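PDB 5M45: acetone carboxylase alpha subunit from Xanthobacter autotrophicus Py2, which forms the alpha subunit of a multi-subunit carboxylase and belongs to the hydantoinase B/oxoprolinase family. Local coordinates for residues T435-G441 against V453-C458. Numbering follows the deposited sequence.
Sequences TSNWLQG and VNSFEC
The indole of W438 (chi1 m, chi2 94°) covers the sulfur of C458. C458 SG lies 3.1 Å from the centroid of the six-membered ring, 11° off its normal, a Cys sulfur-aromatic contact. C458 has chi1 p, and its CA-to-CB bond points toward 435-441. The W438 ring edge also meets the face of F456 in a T-shaped pair, with centroids 4.9 Å apart and planes at 74°. The F456 side chain lies about 5 Å from the manganese bound by H150, D153 and H175.

The two segments run antiparallel, 165° apart. The backbone is extended at Q440, G441, V453 and N454. G441 and V453 are a hydrogen-bonded pair, V453 N to G441 O 2.9 Å. Q440 and N454 are a non-hydrogen-bonded pair, CA to CA 4.7 Å. S455 N also donates to L439 O (3.0 Å). One water joins L439 N to S455 O and N437 O. The backbones then separate round W438 and meet again at S436 and C458 (CA-CA 5.4 Å). A cis peptide precedes N437. S455 OG accepts from E457 N (3.1 Å), an ST turn that leads round to C458. L439 CD2 packs on V453 CG2 at 3.8 Å.

This is the open end of a beta hairpin. Strand 450-454 is outermost in its sheet within this chain, strand 440-442 pairs next with 532-535, and L439 and S455 touch strands 520-526 and 617-621.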
loop_
_atom_site.group_PDB
_atom_site.type_symbol
_atom_site.label_atom_id
_atom_site.label_comp_id
_atom_site.label_asym_id
_atom_site.label_seq_id
_atom_site.Cartn_x
_atom_site.Cartn_y
_atom_site.Cartn_z
ATOM N N THR A 435 -3.044 -26.843 -7.284
ATOM C CA THR A 435 -3.399 -25.921 -8.376
ATOM C C THR A 435 -2.201 -24.988 -8.693
ATOM O O THR A 435 -2.094 -23.879 -8.131
ATOM C CB THR A 435 -4.668 -25.108 -8.023
ATOM O OG1 THR A 435 -4.401 -24.214 -6.929
ATOM C CG2 THR A 435 -5.789 -26.006 -7.702
ATOM N N SER A 436 -1.297 -25.482 -9.528
ATOM C CA SER A 436 -0.030 -24.776 -9.905
ATOM C C SER A 436 0.549 -25.502 -11.131
ATOM O O SER A 436 0.013 -26.560 -11.492
ATOM C CB SER A 436 0.943 -24.780 -8.717
ATOM O OG SER A 436 1.441 -26.099 -8.423
ATOM N N ASN A 437 1.590 -25.024 -11.820
ATOM C CA ASN A 437 2.340 -23.752 -11.651
ATOM C C ASN A 437 1.553 -22.509 -12.049
ATOM O O ASN A 437 0.717 -22.582 -12.932
ATOM C CB ASN A 437 3.578 -23.810 -12.553
ATOM C CG ASN A 437 4.462 -22.551 -12.446
ATOM O OD1 ASN A 437 5.099 -22.300 -11.404
ATOM N ND2 ASN A 437 4.545 -21.800 -13.542
ATOM N N TRP A 438 1.879 -21.376 -11.418
ATOM C CA TRP A 438 1.408 -20.039 -11.804
ATOM C C TRP A 438 2.513 -19.245 -12.542
ATOM O O TRP A 438 3.493 -18.755 -11.919
ATOM C CB TRP A 438 0.929 -19.268 -10.559
ATOM C CG TRP A 438 -0.232 -19.887 -9.862
ATOM C CD1 TRP A 438 -0.173 -20.759 -8.788
ATOM C CD2 TRP A 438 -1.631 -19.724 -10.162
ATOM N NE1 TRP A 438 -1.428 -21.137 -8.411
ATOM C CE2 TRP A 438 -2.350 -20.548 -9.244
ATOM C CE3 TRP A 438 -2.340 -19.020 -11.131
ATOM C CZ2 TRP A 438 -3.747 -20.642 -9.243
ATOM C CZ3 TRP A 438 -3.765 -19.100 -11.141
ATOM C CH2 TRP A 438 -4.449 -19.904 -10.169
ATOM N N LEU A 439 2.379 -19.163 -13.869
ATOM C CA LEU A 439 3.295 -18.395 -14.705
ATOM C C LEU A 439 3.070 -16.898 -14.423
ATOM O O LEU A 439 1.961 -16.405 -14.567
ATOM C CB LEU A 439 3.090 -18.708 -16.205
ATOM C CG LEU A 439 3.921 -17.955 -17.261
ATOM C CD1 LEU A 439 4.103 -18.762 -18.528
ATOM C CD2 LEU A 439 3.366 -16.561 -17.624
ATOM N N GLN A 440 4.123 -16.218 -13.998
ATOM C CA GLN A 440 4.027 -14.793 -13.572
ATOM C C GLN A 440 5.241 -13.997 -14.033
ATOM O O GLN A 440 6.282 -14.566 -14.347
ATOM C CB GLN A 440 3.939 -14.711 -12.054
ATOM C CG GLN A 440 2.653 -15.319 -11.487
ATOM C CD GLN A 440 2.665 -15.380 -9.979
ATOM O OE1 GLN A 440 2.327 -14.408 -9.299
ATOM N NE2 GLN A 440 3.098 -16.517 -9.437
ATOM N N GLY A 441 5.096 -12.685 -14.053
ATOM C CA GLY A 441 6.138 -11.760 -14.473
ATOM C C GLY A 441 5.635 -10.374 -14.798
ATOM O O GLY A 441 4.436 -10.122 -14.792
ATOM N N VAL A 453 1.759 -10.331 -15.785
ATOM C CA VAL A 453 1.039 -11.527 -16.246
ATOM C C VAL A 453 0.802 -12.516 -15.077
ATOM O O VAL A 453 1.550 -12.514 -14.069
ATOM C CB VAL A 453 1.734 -12.236 -17.430
ATOM C CG1 VAL A 453 1.894 -11.271 -18.590
ATOM C CG2 VAL A 453 3.116 -12.800 -17.083
ATOM N N ASN A 454 -0.252 -13.314 -15.228
ATOM C CA ASN A 454 -0.606 -14.343 -14.264
ATOM C C ASN A 454 -1.510 -15.359 -14.964
ATOM O O ASN A 454 -2.727 -15.190 -14.990
ATOM C CB ASN A 454 -1.302 -13.752 -13.036
ATOM C CG ASN A 454 -1.427 -14.768 -11.892
ATOM O OD1 ASN A 454 -0.641 -14.760 -10.960
ATOM N ND2 ASN A 454 -2.437 -15.642 -11.965
ATOM N N SER A 455 -0.909 -16.403 -15.542
ATOM C CA SER A 455 -1.659 -17.346 -16.357
ATOM C C SER A 455 -2.604 -18.202 -15.514
ATOM O O SER A 455 -2.176 -18.798 -14.471
ATOM C CB SER A 455 -0.724 -18.304 -17.114
ATOM O OG SER A 455 -1.490 -19.244 -17.833
ATOM N N PHE A 456 -3.851 -18.318 -15.992
ATOM C CA PHE A 456 -4.853 -19.228 -15.399
ATOM C C PHE A 456 -4.969 -20.580 -16.164
ATOM O O PHE A 456 -5.996 -21.264 -16.084
ATOM C CB PHE A 456 -6.217 -18.515 -15.211
ATOM C CG PHE A 456 -6.399 -17.909 -13.828
ATOM C CD1 PHE A 456 -5.699 -16.775 -13.452
ATOM C CD2 PHE A 456 -7.299 -18.466 -12.906
ATOM C CE1 PHE A 456 -5.854 -16.226 -12.191
ATOM C CE2 PHE A 456 -7.442 -17.937 -11.662
ATOM C CZ PHE A 456 -6.742 -16.801 -11.292
ATOM N N GLU A 457 -3.876 -21.015 -16.797
ATOM C CA GLU A 457 -3.784 -22.386 -17.315
ATOM C C GLU A 457 -3.978 -23.388 -16.159
ATOM O O GLU A 457 -4.531 -24.440 -16.415
ATOM C CB GLU A 457 -2.452 -22.651 -18.071
ATOM C CG GLU A 457 -2.466 -22.076 -19.487
ATOM C CD GLU A 457 -1.293 -22.488 -20.364
ATOM O OE1 GLU A 457 -0.157 -22.725 -19.878
ATOM O OE2 GLU A 457 -1.539 -22.573 -21.601
ATOM N N CYS A 458 -3.595 -23.041 -14.912
ATOM C CA CYS A 458 -3.769 -23.946 -13.777
ATOM C C CYS A 458 -5.162 -23.840 -13.102
ATOM O O CYS A 458 -5.339 -24.261 -11.934
ATOM C CB CYS A 458 -2.628 -23.841 -12.752
ATOM S SG CYS A 458 -2.306 -22.140 -12.185
HETATM O O HOH W 1 -0.204 -20.783 -14.888
#